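Local coordinates for protein vanadium-dependent haloperoxidase (Zobellia galactanivorans, PDB 4CIT) that is a bacterial vanadium-dependent iodoperoxidase, an enzyme that probably uses peroxide to oxidise iodide at a bound vanadate, at residues E39-S44 with A308-A313; K238-V243 with E341-Q346; E259-R264 with P400-K405; R301-D306 with D385-D390; S376-E381 with F442-L447. All coordinates share one frame; numbering follows the deposited sequence.

Contact 1: residues E39-S44 with A308-A313; sequences EELDAS and AKTLFA
No flat group lies between Leu41 and Leu311, whose methyls make the contact. The one ring in the two segments, that of Phe312, is turned elsewhere: Lys309 O lies at its edge, in plane, and beyond the segments the ring meets Tyr84 with the planes about 50° apart. The join itself is aliphatic. Leu41 CD2 touches Leu311 CD1 at 3.6 Å, and the two side chains cross at about a right angle. With chi1 at 176°, Leu41 sends CG away from its own backbone N and the CD2 branch across a gap in which the CA atoms of Leu41 and Leu311 are 8.2 Å apart. The same CD2 comes within 4.3 Å of Thr310 CG2, a looser touch. The threonine hydroxyl takes no part in this packing; OG1 is bonded to Arg301 and to Asp306 O. Asp42, beside Leu41, forms a salt bridge with Arg301 and a hydrogen bond with Tyr314, giving its buried carboxylate partners. Leu41 also rests on His116 of helix 108-123, and Leu311 on helix 59-80. Leucine-to-leucine packing, with the Asp42-Tyr314 hydrogen bond beside it, joins helices 38-55 and 307-335 in this mainly helical haloperoxidase fold.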
# COMPACT_ATOMS: atom_id res chain seq x y z
N GLU A 39 1.68 -19.04 5.05
CA GLU A 39 3.03 -18.69 4.52
C GLU A 39 3.16 -18.81 2.98
O GLU A 39 4.04 -18.17 2.40
CB GLU A 39 4.11 -19.41 5.30
CG GLU A 39 4.16 -18.96 6.80
CD GLU A 39 3.23 -19.65 7.82
OE1 GLU A 39 2.24 -20.43 7.53
OE2 GLU A 39 3.51 -19.41 9.00
N GLU A 40 2.30 -19.61 2.31
CA GLU A 40 2.34 -19.69 0.91
C GLU A 40 1.72 -18.43 0.26
O GLU A 40 2.15 -17.98 -0.81
CB GLU A 40 1.67 -20.99 0.42
CG GLU A 40 2.69 -22.10 0.68
CD GLU A 40 2.13 -23.47 0.84
OE1 GLU A 40 0.90 -23.58 1.02
OE2 GLU A 40 2.94 -24.43 0.82
N LEU A 41 0.71 -17.86 0.91
CA LEU A 41 0.21 -16.57 0.47
C LEU A 41 1.33 -15.53 0.64
O LEU A 41 1.59 -14.69 -0.28
CB LEU A 41 -1.01 -16.25 1.28
CG LEU A 41 -1.68 -14.89 1.08
CD1 LEU A 41 -2.14 -14.69 -0.33
CD2 LEU A 41 -2.87 -14.74 2.05
N ASP A 42 1.99 -15.57 1.81
CA ASP A 42 3.08 -14.65 2.03
C ASP A 42 4.19 -14.77 0.96
O ASP A 42 4.81 -13.75 0.61
CB ASP A 42 3.73 -14.85 3.44
CG ASP A 42 2.82 -14.44 4.60
OD1 ASP A 42 1.88 -13.60 4.36
OD2 ASP A 42 3.10 -14.91 5.75
N ALA A 43 4.50 -15.99 0.55
CA ALA A 43 5.47 -16.25 -0.51
C ALA A 43 5.09 -15.47 -1.80
O ALA A 43 5.92 -14.83 -2.43
CB ALA A 43 5.60 -17.74 -0.75
N SER A 44 3.83 -15.52 -2.22
CA SER A 44 3.38 -14.79 -3.37
C SER A 44 3.50 -13.28 -3.22
O SER A 44 4.05 -12.59 -4.10
CB SER A 44 1.92 -15.17 -3.69
OG SER A 44 1.41 -14.56 -4.86
N ALA A 308 -7.54 -18.20 6.42
CA ALA A 308 -8.66 -17.30 6.22
C ALA A 308 -8.55 -15.98 6.97
O ALA A 308 -8.86 -14.95 6.37
CB ALA A 308 -10.00 -17.96 6.52
N LYS A 309 -8.10 -16.01 8.22
CA LYS A 309 -7.95 -14.79 9.02
C LYS A 309 -6.81 -13.93 8.42
O LYS A 309 -6.94 -12.73 8.31
CB LYS A 309 -7.65 -15.13 10.44
CG LYS A 309 -7.32 -13.98 11.37
CD LYS A 309 -8.41 -13.01 11.49
CE LYS A 309 -8.08 -12.00 12.63
NZ LYS A 309 -8.02 -12.60 14.01
N THR A 310 -5.77 -14.58 8.03
CA THR A 310 -4.64 -13.87 7.34
C THR A 310 -5.14 -13.14 6.10
O THR A 310 -4.83 -11.97 5.87
CB THR A 310 -3.50 -14.82 6.99
OG1 THR A 310 -2.98 -15.35 8.18
CG2 THR A 310 -2.34 -14.10 6.24
N LEU A 311 -5.86 -13.85 5.22
CA LEU A 311 -6.42 -13.23 4.01
C LEU A 311 -7.38 -12.16 4.21
O LEU A 311 -7.34 -11.14 3.56
CB LEU A 311 -6.98 -14.33 3.14
CG LEU A 311 -7.21 -14.10 1.71
CD1 LEU A 311 -6.07 -13.33 1.01
CD2 LEU A 311 -7.48 -15.48 1.09
N PHE A 312 -8.28 -12.31 5.19
CA PHE A 312 -9.12 -11.27 5.65
C PHE A 312 -8.33 -10.02 6.00
O PHE A 312 -8.67 -8.93 5.52
CB PHE A 312 -9.85 -11.81 6.85
CG PHE A 312 -10.55 -10.81 7.69
CD1 PHE A 312 -11.75 -10.30 7.35
CD2 PHE A 312 -10.03 -10.50 8.94
CE1 PHE A 312 -12.40 -9.39 8.19
CE2 PHE A 312 -10.70 -9.67 9.80
CZ PHE A 312 -11.86 -9.07 9.42
N ALA A 313 -7.33 -10.15 6.78
CA ALA A 313 -6.59 -9.02 7.19
C ALA A 313 -5.86 -8.31 6.00
O ALA A 313 -5.88 -7.04 5.84
CB ALA A 313 -5.61 -9.38 8.25

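Contact 2: residues K238-V243 with E341-Q346; sequences KELKEV and ETVINQ
No polar bond passes between Leu240 and its partners Val343 and Ile344; the shortest sound one within either segment is the backbone bond from Asn345 N to Glu341 O, 2.8 Å, which belongs to helix 340-347 itself. Across the gap everything is aliphatic and buried. The Leu240 side chain, with CG anti to its backbone N (chi1 180°), opens its two methyls over two successive residues. CD2 reaches Val343 CG1 at 3.6 Å, while CD1 lies 3.6 Å from Ile344 CG1 and 3.9 Å from Val343 CB. The chains of Leu240 and Ile344 run side by side with opposite headings, which lays CD1 alongside the isoleucine chain. The two short helical segments meet almost perpendicularly, at 87° with 10.4 Å between axes, so a single leucine does most of the touching: a nearly orthogonal helix packing that sets helix 235-253 against helix 340-347, whose start directly follows the vanadate ligand-pocket residue Arg339. An alanine in place of Leu240 would take away both methyls and is likely to leave a gap beside Val343 CG1 and Ile344 CG1. One turn further along, Val243 CG1 adds a loose touch to Ile344 CD1 at 4.4 Å and also packs on Met419 of helix 407-420. The side chain of Val243 is about 12 Å from a bound vanadate.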
# COMPACT_ATOMS: atom_id res chain seq x y z
N LYS A 238 5.93 30.07 8.22
CA LYS A 238 6.19 29.37 9.44
C LYS A 238 6.50 27.92 9.21
O LYS A 238 7.41 27.37 9.81
CB LYS A 238 5.10 29.60 10.49
CG LYS A 238 5.15 31.09 10.89
CD LYS A 238 4.22 31.40 12.06
CE LYS A 238 4.19 32.88 12.38
NZ LYS A 238 2.99 33.13 13.21
N GLU A 239 5.70 27.29 8.37
CA GLU A 239 5.93 25.87 8.12
C GLU A 239 7.21 25.58 7.31
O GLU A 239 7.87 24.61 7.58
CB GLU A 239 4.70 25.31 7.35
CG GLU A 239 3.53 25.25 8.29
CD GLU A 239 2.50 24.23 8.00
OE1 GLU A 239 2.64 23.44 7.04
OE2 GLU A 239 1.52 24.21 8.83
N LEU A 240 7.58 26.48 6.43
CA LEU A 240 8.80 26.38 5.62
C LEU A 240 10.00 26.50 6.52
O LEU A 240 10.98 25.74 6.47
CB LEU A 240 8.81 27.59 4.65
CG LEU A 240 10.00 27.66 3.73
CD1 LEU A 240 9.96 26.48 2.82
CD2 LEU A 240 9.99 28.96 2.94
N LYS A 241 9.89 27.47 7.44
CA LYS A 241 10.94 27.70 8.41
C LYS A 241 11.15 26.54 9.35
O LYS A 241 12.27 26.21 9.70
CB LYS A 241 10.69 29.00 9.19
CG LYS A 241 11.83 29.45 10.13
CD LYS A 241 11.43 30.48 11.19
CE LYS A 241 12.65 31.12 11.86
NZ LYS A 241 13.25 30.29 12.94
N GLU A 242 10.09 25.87 9.75
CA GLU A 242 10.18 24.64 10.51
C GLU A 242 10.98 23.53 9.79
O GLU A 242 11.82 22.99 10.34
CB GLU A 242 8.75 24.18 10.91
CG GLU A 242 8.88 22.90 11.72
CD GLU A 242 7.59 22.17 12.09
OE1 GLU A 242 6.52 22.46 11.53
OE2 GLU A 242 7.69 21.22 12.94
N VAL A 243 10.68 23.22 8.53
CA VAL A 243 11.41 22.30 7.70
C VAL A 243 12.88 22.63 7.69
O VAL A 243 13.75 21.76 7.89
CB VAL A 243 10.82 22.20 6.27
CG1 VAL A 243 11.67 21.19 5.47
CG2 VAL A 243 9.40 21.66 6.38
N GLU A 341 12.35 21.98 -0.49
CA GLU A 341 13.69 22.33 -0.99
C GLU A 341 13.67 23.41 -2.05
O GLU A 341 14.60 24.23 -2.11
CB GLU A 341 14.46 21.10 -1.50
CG GLU A 341 13.95 20.47 -2.76
CD GLU A 341 15.00 19.44 -3.25
OE1 GLU A 341 16.09 19.79 -3.77
OE2 GLU A 341 14.80 18.26 -2.99
N THR A 342 12.68 23.37 -2.93
CA THR A 342 12.53 24.35 -4.03
C THR A 342 12.41 25.79 -3.47
O THR A 342 13.15 26.69 -3.88
CB THR A 342 11.31 24.01 -4.85
OG1 THR A 342 11.34 22.58 -5.15
CG2 THR A 342 11.30 24.84 -6.12
N VAL A 343 11.56 25.98 -2.45
CA VAL A 343 11.34 27.30 -1.90
C VAL A 343 12.54 27.71 -1.08
O VAL A 343 13.01 28.86 -1.17
CB VAL A 343 10.06 27.37 -1.00
CG1 VAL A 343 9.76 28.81 -0.69
CG2 VAL A 343 8.85 26.72 -1.74
N ILE A 344 13.09 26.77 -0.36
CA ILE A 344 14.26 27.10 0.47
C ILE A 344 15.44 27.47 -0.44
O ILE A 344 16.14 28.49 -0.16
CB ILE A 344 14.62 25.96 1.47
CG1 ILE A 344 13.53 25.86 2.60
CG2 ILE A 344 16.03 26.19 2.00
CD1 ILE A 344 13.57 24.50 3.22
N ASN A 345 15.76 26.67 -1.46
CA ASN A 345 16.93 26.97 -2.29
C ASN A 345 16.74 28.25 -3.15
O ASN A 345 17.73 28.99 -3.34
CB ASN A 345 17.31 25.82 -3.19
CG ASN A 345 17.86 24.64 -2.41
OD1 ASN A 345 18.54 24.80 -1.33
ND2 ASN A 345 17.68 23.53 -2.94
N GLN A 346 15.51 28.56 -3.56
CA GLN A 346 15.24 29.75 -4.34
C GLN A 346 15.14 31.05 -3.54
O GLN A 346 15.40 32.15 -4.10
CB GLN A 346 14.05 29.56 -5.31
CG GLN A 346 14.39 28.64 -6.46
CD GLN A 346 13.22 27.96 -7.24
OE1 GLN A 346 12.23 28.52 -7.42
NE2 GLN A 346 13.41 26.74 -7.65

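Contact 3: residues E259-R264 with P400-K405; sequences EIQIAR and PIRSFK
Helix 258-266 and strand 402-404 keep their backbones well apart, with the CA atoms of Ile262 and Arg402 9.0 Å from each other, so long side chains have to span the gap. Arg402 does most of the spanning. Its chain bends at chi3 (57°), which turns one face of the guanidinium to Ile262. Over that face, displaced toward the rim, sits Ile262 CG1, 3.4 Å from Arg402 NH2 and 3.6 Å from CZ. Ile262 CD1 follows at 3.5 Å from NH2, and the two side chains cross at about a right angle. The isoleucine thus covers part of one face of the cation and leaves the N-H groups in the guanidinium plane to polar partners. Arg402 NE pairs with Glu413, and NH2 with Glu258, two carboxylates that should limit the rotation of the group and offset its charge. At the guanidinium edge, in plane, a water accepts from NH1 at 2.8 Å and donates to Gln261 OE1 at 2.7 Å. Without that water the pair would scarcely meet, since Gln261 OE1 is 4.0 Å from Arg402 NH1 and the amide and guanidinium planes stand 82° apart. Gln261 was modelled in two conformers, which makes the bridge less certain than the Ile262 packing. Strand 402-404 pairs antiparallel with strand 389-391, and this packing of Ile262 on the Arg402 guanidinium fastens that small two-stranded sheet to helix 258-266.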
# COMPACT_ATOMS: atom_id res chain seq x y z
N GLU A 259 16.81 10.91 14.38
CA GLU A 259 15.93 11.46 13.34
C GLU A 259 16.30 11.02 11.97
O GLU A 259 15.45 10.73 11.08
CB GLU A 259 15.95 12.97 13.40
CG GLU A 259 15.26 13.56 14.60
CD GLU A 259 16.08 13.53 15.86
OE1 GLU A 259 17.28 13.20 15.84
OE2 GLU A 259 15.50 13.84 16.87
N ILE A 260 17.61 10.90 11.74
CA ILE A 260 18.06 10.46 10.50
C ILE A 260 17.74 8.97 10.30
O ILE A 260 17.31 8.55 9.22
CB ILE A 260 19.57 10.64 10.32
CG1 ILE A 260 19.88 12.09 10.17
CG2 ILE A 260 20.06 9.97 9.06
CD1 ILE A 260 21.38 12.30 9.98
N GLN A 261 17.87 8.19 11.35
CA GLN A 261 17.47 6.73 11.30
C GLN A 261 16.00 6.56 10.98
O GLN A 261 15.63 5.67 10.24
CB GLN A 261 17.64 6.06 12.67
CG GLN A 261 19.07 5.87 13.12
CD GLN A 261 19.18 5.21 14.49
OE1 GLN A 261 18.58 4.15 14.76
NE2 GLN A 261 19.95 5.85 15.39
N ILE A 262 15.17 7.42 11.55
CA ILE A 262 13.69 7.35 11.37
C ILE A 262 13.38 7.74 9.95
O ILE A 262 12.63 7.07 9.25
CB ILE A 262 12.98 8.20 12.41
CG1 ILE A 262 13.12 7.51 13.82
CG2 ILE A 262 11.54 8.50 11.94
CD1 ILE A 262 12.60 8.32 15.03
N ALA A 263 13.98 8.84 9.45
CA ALA A 263 13.77 9.28 8.07
C ALA A 263 14.11 8.16 7.07
O ALA A 263 13.37 7.90 6.14
CB ALA A 263 14.59 10.53 7.74
N ARG A 264 15.27 7.52 7.25
CA ARG A 264 15.72 6.48 6.33
C ARG A 264 14.86 5.25 6.46
O ARG A 264 14.57 4.63 5.45
CB ARG A 264 17.20 6.17 6.58
CG ARG A 264 18.06 7.34 6.17
CD ARG A 264 19.57 7.13 6.21
NE ARG A 264 20.21 8.39 5.72
CZ ARG A 264 21.47 8.75 5.93
NH1 ARG A 264 22.29 7.96 6.61
NH2 ARG A 264 21.90 9.92 5.48
N PRO A 400 17.96 -1.55 10.03
CA PRO A 400 17.78 -2.32 11.21
C PRO A 400 16.29 -2.59 11.50
O PRO A 400 15.42 -2.13 10.73
CB PRO A 400 18.29 -1.44 12.34
CG PRO A 400 18.20 -0.04 11.76
CD PRO A 400 18.18 -0.10 10.29
N ILE A 401 16.06 -3.34 12.58
CA ILE A 401 14.69 -3.57 13.09
C ILE A 401 14.33 -2.33 13.93
O ILE A 401 15.11 -1.82 14.73
CB ILE A 401 14.62 -4.84 13.99
CG1 ILE A 401 14.94 -6.05 13.11
CG2 ILE A 401 13.30 -5.04 14.72
CD1 ILE A 401 15.16 -7.32 13.88
N ARG A 402 13.11 -1.90 13.85
CA ARG A 402 12.56 -0.93 14.83
C ARG A 402 11.33 -1.51 15.46
O ARG A 402 10.61 -2.28 14.78
CB ARG A 402 12.25 0.46 14.19
CG ARG A 402 13.43 1.22 13.59
CD ARG A 402 13.09 2.62 13.11
NE ARG A 402 12.54 3.50 14.10
CZ ARG A 402 13.26 4.11 15.07
NH1 ARG A 402 14.60 3.99 15.13
NH2 ARG A 402 12.67 4.90 15.96
N SER A 403 11.14 -1.23 16.75
CA SER A 403 10.06 -1.83 17.55
C SER A 403 8.98 -0.79 17.79
O SER A 403 9.31 0.39 17.91
CB SER A 403 10.67 -2.34 18.85
OG SER A 403 11.51 -3.48 18.46
N PHE A 404 7.73 -1.23 17.90
CA PHE A 404 6.60 -0.36 18.10
C PHE A 404 5.64 -0.89 19.10
O PHE A 404 5.53 -2.12 19.30
CB PHE A 404 5.85 -0.17 16.73
CG PHE A 404 6.72 0.48 15.72
CD1 PHE A 404 6.92 1.83 15.76
CD2 PHE A 404 7.37 -0.24 14.78
CE1 PHE A 404 7.79 2.45 14.82
CE2 PHE A 404 8.18 0.39 13.81
CZ PHE A 404 8.39 1.76 13.86
N LYS A 405 4.95 0.02 19.79
CA LYS A 405 4.02 -0.43 20.82
C LYS A 405 2.62 -0.62 20.26
O LYS A 405 1.71 -1.20 20.97
CB LYS A 405 3.94 0.56 21.96
CG LYS A 405 5.31 0.85 22.56
CD LYS A 405 5.19 1.43 23.98
CE LYS A 405 6.58 1.72 24.56
NZ LYS A 405 7.35 0.45 24.71
O HOH W 1 16.59 2.75 13.57

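Contact 4: residues R301-D306 with D385-D390; sequences RKTNSD and DNFSFD
Lys302, on the last turn of helix 288-302, runs out beside the ring of Phe387. The helix closes just beyond it in a Schellman motif, where Asn304 takes positive phi and its N bonds back to Arg301 O. From CB to CE the lysine chain is extended. CB passes 4.3 Å from Phe387 CZ, CD lies 4.1 Å from CE1 and 3.7 Å from Ser388 O, and CE comes nearer to that oxygen. A bend at chi4 (-100°) then sets NZ where it serves two partners. It donates to Ser388 O at 2.9 Å, tilted 22° from the carbonyl plane, and it stands over one face of the Phe387 ring, 4.6 Å from the centroid, as a cation-pi pair. A leucine at Phe387 would lack the aromatic face, and NZ would probably lose its cation-pi partner and rely more on the Ser388 carbonyl. The ring has company outside these segments, meeting that of Phe407 with the planes about 10° apart and touching Ala299. The contact lies at the surface, tying this helix end to the turn that leads into strand 389-391. At the edge of the Phe387 ring, near its plane, Thr303 CG2 lies 3.6 Å from CE2.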
# COMPACT_ATOMS: atom_id res chain seq x y z
N ARG A 301 1.38 -13.31 11.44
CA ARG A 301 2.24 -14.42 11.85
C ARG A 301 2.35 -14.45 13.38
O ARG A 301 2.22 -15.55 14.02
CB ARG A 301 3.60 -14.34 11.19
CG ARG A 301 3.56 -14.49 9.68
CD ARG A 301 3.19 -15.92 9.17
NE ARG A 301 1.80 -16.23 9.43
CZ ARG A 301 0.79 -15.66 8.75
NH1 ARG A 301 1.01 -14.79 7.65
NH2 ARG A 301 -0.42 -15.95 9.13
N LYS A 302 2.49 -13.27 14.01
CA LYS A 302 2.66 -13.13 15.51
C LYS A 302 1.43 -13.65 16.29
O LYS A 302 1.58 -14.16 17.38
CB LYS A 302 2.95 -11.67 15.91
CG LYS A 302 3.30 -11.44 17.37
CD LYS A 302 3.75 -9.99 17.67
CE LYS A 302 3.95 -9.75 19.18
NZ LYS A 302 2.78 -9.05 19.86
N THR A 303 0.27 -13.61 15.66
CA THR A 303 -1.00 -14.06 16.20
C THR A 303 -1.37 -15.49 15.79
O THR A 303 -2.45 -15.95 16.11
CB THR A 303 -2.11 -13.08 15.86
OG1 THR A 303 -2.21 -12.87 14.42
CG2 THR A 303 -1.96 -11.78 16.58
N ASN A 304 -0.49 -16.13 15.03
CA ASN A 304 -0.74 -17.48 14.46
C ASN A 304 -2.03 -17.51 13.73
O ASN A 304 -2.80 -18.47 13.85
CB ASN A 304 -0.77 -18.52 15.59
CG ASN A 304 0.56 -18.60 16.30
OD1 ASN A 304 0.65 -18.48 17.53
ND2 ASN A 304 1.62 -18.72 15.52
N SER A 305 -2.34 -16.46 12.97
CA SER A 305 -3.63 -16.38 12.28
C SER A 305 -3.66 -17.43 11.17
O SER A 305 -2.64 -17.64 10.45
CB SER A 305 -3.74 -15.01 11.61
OG SER A 305 -3.82 -13.99 12.63
N ASP A 306 -4.82 -18.10 11.08
CA ASP A 306 -4.97 -19.14 10.08
C ASP A 306 -5.09 -18.54 8.62
O ASP A 306 -5.03 -17.33 8.42
CB ASP A 306 -6.08 -20.13 10.46
CG ASP A 306 -7.46 -19.57 10.37
OD1 ASP A 306 -7.67 -18.48 9.79
OD2 ASP A 306 -8.42 -20.23 10.91
N ASP A 385 -5.68 -2.56 19.35
CA ASP A 385 -4.81 -1.45 19.79
C ASP A 385 -3.81 -1.98 20.69
O ASP A 385 -3.93 -3.08 21.18
CB ASP A 385 -5.62 -0.28 20.42
CG ASP A 385 -4.83 1.09 20.44
OD1 ASP A 385 -3.78 1.26 19.76
OD2 ASP A 385 -5.32 1.99 21.17
N ASN A 386 -2.74 -1.21 20.89
CA ASN A 386 -1.66 -1.66 21.74
C ASN A 386 -1.04 -2.97 21.29
O ASN A 386 -0.63 -3.81 22.08
CB ASN A 386 -2.07 -1.65 23.24
CG ASN A 386 -2.25 -0.26 23.78
OD1 ASN A 386 -1.74 0.73 23.22
ND2 ASN A 386 -3.02 -0.15 24.86
N PHE A 387 -0.96 -3.16 19.94
CA PHE A 387 -0.38 -4.34 19.38
C PHE A 387 1.12 -4.08 19.19
O PHE A 387 1.54 -3.34 18.28
CB PHE A 387 -1.02 -4.68 18.01
CG PHE A 387 -0.64 -6.00 17.47
CD1 PHE A 387 0.52 -6.14 16.74
CD2 PHE A 387 -1.43 -7.11 17.68
CE1 PHE A 387 0.92 -7.38 16.26
CE2 PHE A 387 -1.05 -8.35 17.18
CZ PHE A 387 0.13 -8.49 16.47
N SER A 388 1.93 -4.65 20.08
CA SER A 388 3.36 -4.39 19.99
C SER A 388 3.99 -5.34 18.94
O SER A 388 3.61 -6.49 18.74
CB SER A 388 4.03 -4.47 21.37
OG SER A 388 4.04 -5.83 21.76
N PHE A 389 4.97 -4.83 18.24
CA PHE A 389 5.64 -5.60 17.22
C PHE A 389 7.01 -5.08 16.89
O PHE A 389 7.34 -3.87 17.13
CB PHE A 389 4.76 -5.74 15.91
CG PHE A 389 4.54 -4.47 15.17
CD1 PHE A 389 3.53 -3.64 15.55
CD2 PHE A 389 5.35 -4.12 14.05
CE1 PHE A 389 3.33 -2.40 14.89
CE2 PHE A 389 5.12 -2.95 13.38
CZ PHE A 389 4.10 -2.09 13.78
N ASP A 390 7.85 -6.01 16.43
CA ASP A 390 9.17 -5.70 15.84
C ASP A 390 9.04 -5.67 14.36
O ASP A 390 8.66 -6.69 13.72
CB ASP A 390 10.16 -6.77 16.26
CG ASP A 390 10.44 -6.74 17.77
OD1 ASP A 390 10.33 -5.69 18.42
OD2 ASP A 390 10.71 -7.83 18.34

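Contact 5: residues S376-E381 with F442-L447; sequences SVVLTE and FVVNKL
Val444 faces Val378 across the contact, the two side chains crossing at a slant, and the valine of helix 426-446 gives up much more surface here than any of its partners. Its CG1, anti to the carbonyl carbon (chi1 -60°), points into the opposite helix and meets Val378 CG2 at 3.9 Å. The same methyl is 4.1 Å from Val378 CA, so it lies against the backbone as well as the side chain. This torsion places the other branch, CG2, between the backbone N and the carbonyl carbon, the more crowded position. From there CG2 reaches Val377 CG1 at 4.3 Å. Glu381, one turn after Val377, closes the group with its aliphatic part only: Glu381 CB is 4.3 Å from Val444 CG1, while the carboxylate goes to a salt bridge with Lys316. Three residues of one helix thus line one side of a single valine of the other. The short segments run at 41° with 9.8 Å between axes, yet the CA atoms of Val378 and Val444 come to 6.5 Å, consistent with the short side chains that meet there. Helix 367-383 begins with vanadate-pocket residues Gly367 and His368, and this contact lies toward its far end. Helix 307-335 lies against both partners, Ala320 touching Val378 and Val443, while on another side Leu379 packs on helix 288-302 and on Phe407 of helix 407-420.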
# COMPACT_ATOMS: atom_id res chain seq x y z
N SER A 376 -3.02 1.76 9.48
CA SER A 376 -3.09 1.73 10.92
C SER A 376 -4.50 1.47 11.51
O SER A 376 -4.74 0.68 12.48
CB SER A 376 -2.65 3.06 11.45
OG SER A 376 -2.43 2.95 12.85
N VAL A 377 -5.44 2.20 10.97
CA VAL A 377 -6.85 2.04 11.36
C VAL A 377 -7.36 0.64 11.09
O VAL A 377 -7.96 -0.01 11.93
CB VAL A 377 -7.75 3.10 10.70
CG1 VAL A 377 -9.20 2.72 10.82
CG2 VAL A 377 -7.50 4.44 11.38
N VAL A 378 -7.10 0.14 9.89
CA VAL A 378 -7.50 -1.23 9.54
C VAL A 378 -6.84 -2.26 10.41
O VAL A 378 -7.55 -3.12 10.97
CB VAL A 378 -7.22 -1.56 8.03
CG1 VAL A 378 -7.57 -3.02 7.75
CG2 VAL A 378 -8.06 -0.65 7.19
N LEU A 379 -5.53 -2.17 10.63
CA LEU A 379 -4.85 -3.19 11.42
C LEU A 379 -5.25 -3.10 12.89
O LEU A 379 -5.31 -4.13 13.59
CB LEU A 379 -3.31 -3.08 11.25
CG LEU A 379 -2.88 -3.43 9.80
CD1 LEU A 379 -1.37 -3.21 9.67
CD2 LEU A 379 -3.21 -4.81 9.31
N THR A 380 -5.48 -1.88 13.35
CA THR A 380 -5.99 -1.72 14.72
C THR A 380 -7.36 -2.39 14.87
O THR A 380 -7.65 -3.04 15.87
CB THR A 380 -6.02 -0.28 15.11
OG1 THR A 380 -4.68 0.24 14.96
CG2 THR A 380 -6.56 -0.10 16.57
N GLU A 381 -8.21 -2.26 13.88
CA GLU A 381 -9.52 -2.86 13.92
C GLU A 381 -9.41 -4.38 13.84
O GLU A 381 -10.12 -5.06 14.58
CB GLU A 381 -10.40 -2.41 12.78
CG GLU A 381 -11.87 -2.91 12.85
CD GLU A 381 -12.14 -4.33 12.30
OE1 GLU A 381 -11.64 -4.70 11.21
OE2 GLU A 381 -12.89 -5.11 13.01
N PHE A 442 -13.88 4.91 7.48
CA PHE A 442 -14.98 4.68 6.56
C PHE A 442 -14.93 3.23 5.98
O PHE A 442 -15.97 2.54 5.87
CB PHE A 442 -14.89 5.72 5.44
CG PHE A 442 -15.81 5.48 4.27
CD1 PHE A 442 -17.19 5.82 4.33
CD2 PHE A 442 -15.30 4.99 3.14
CE1 PHE A 442 -18.07 5.52 3.28
CE2 PHE A 442 -16.13 4.78 2.04
CZ PHE A 442 -17.49 5.03 2.12
N VAL A 443 -13.76 2.82 5.50
CA VAL A 443 -13.59 1.46 4.93
C VAL A 443 -13.96 0.42 5.98
O VAL A 443 -14.72 -0.51 5.67
CB VAL A 443 -12.17 1.21 4.35
CG1 VAL A 443 -11.95 -0.25 4.00
CG2 VAL A 443 -11.86 2.12 3.22
N VAL A 444 -13.50 0.58 7.21
CA VAL A 444 -13.80 -0.46 8.19
C VAL A 444 -15.30 -0.47 8.60
O VAL A 444 -15.85 -1.50 8.90
CB VAL A 444 -12.88 -0.45 9.41
CG1 VAL A 444 -11.48 -0.67 8.96
CG2 VAL A 444 -12.98 0.78 10.19
N ASN A 445 -15.94 0.67 8.49
CA ASN A 445 -17.36 0.80 8.85
C ASN A 445 -18.20 0.35 7.71
O ASN A 445 -19.40 0.02 7.95
CB ASN A 445 -17.71 2.26 9.25
CG ASN A 445 -17.24 2.61 10.63
OD1 ASN A 445 -17.13 1.76 11.49
ND2 ASN A 445 -16.97 3.89 10.87
N LYS A 446 -17.68 0.42 6.48
CA LYS A 446 -18.48 0.05 5.31
C LYS A 446 -18.38 -1.45 5.05
O LYS A 446 -19.44 -2.08 4.86
CB LYS A 446 -18.13 0.90 4.10
CG LYS A 446 -18.96 0.53 2.88
CD LYS A 446 -18.71 1.51 1.79
CE LYS A 446 -19.13 0.93 0.44
NZ LYS A 446 -19.01 1.92 -0.69
N LEU A 447 -17.18 -2.05 5.03
CA LEU A 447 -16.99 -3.45 4.64
C LEU A 447 -17.40 -4.44 5.75
O LEU A 447 -16.88 -4.40 6.86
CB LEU A 447 -15.54 -3.79 4.19
CG LEU A 447 -15.06 -2.94 3.00
CD1 LEU A 447 -13.64 -3.40 2.60
CD2 LEU A 447 -16.02 -3.01 1.82

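How the contacts relate
Contacts 1, 4 and 5 cluster, with contact 4 about 14 Å and 17 Å from contacts 1 and 5 between centres. Contacts 1 and 4 touch through Arg301, on helix 288-302, which precedes helix 307-335. Contacts 3 and 4 meet through the two-stranded sheet, by way of Phe404 N to Phe389 O. Contact 2 stands apart, on the opposite side of the chain's centre from contact 1, about 43 Å away between centres. Along the chain contact 4 falls within the span of contact 3, and contact 5 follows contacts 1 and 2. Distant helices are thereby tied into one body, with vanadate about 12 Å from side chains of contacts 2 and 3.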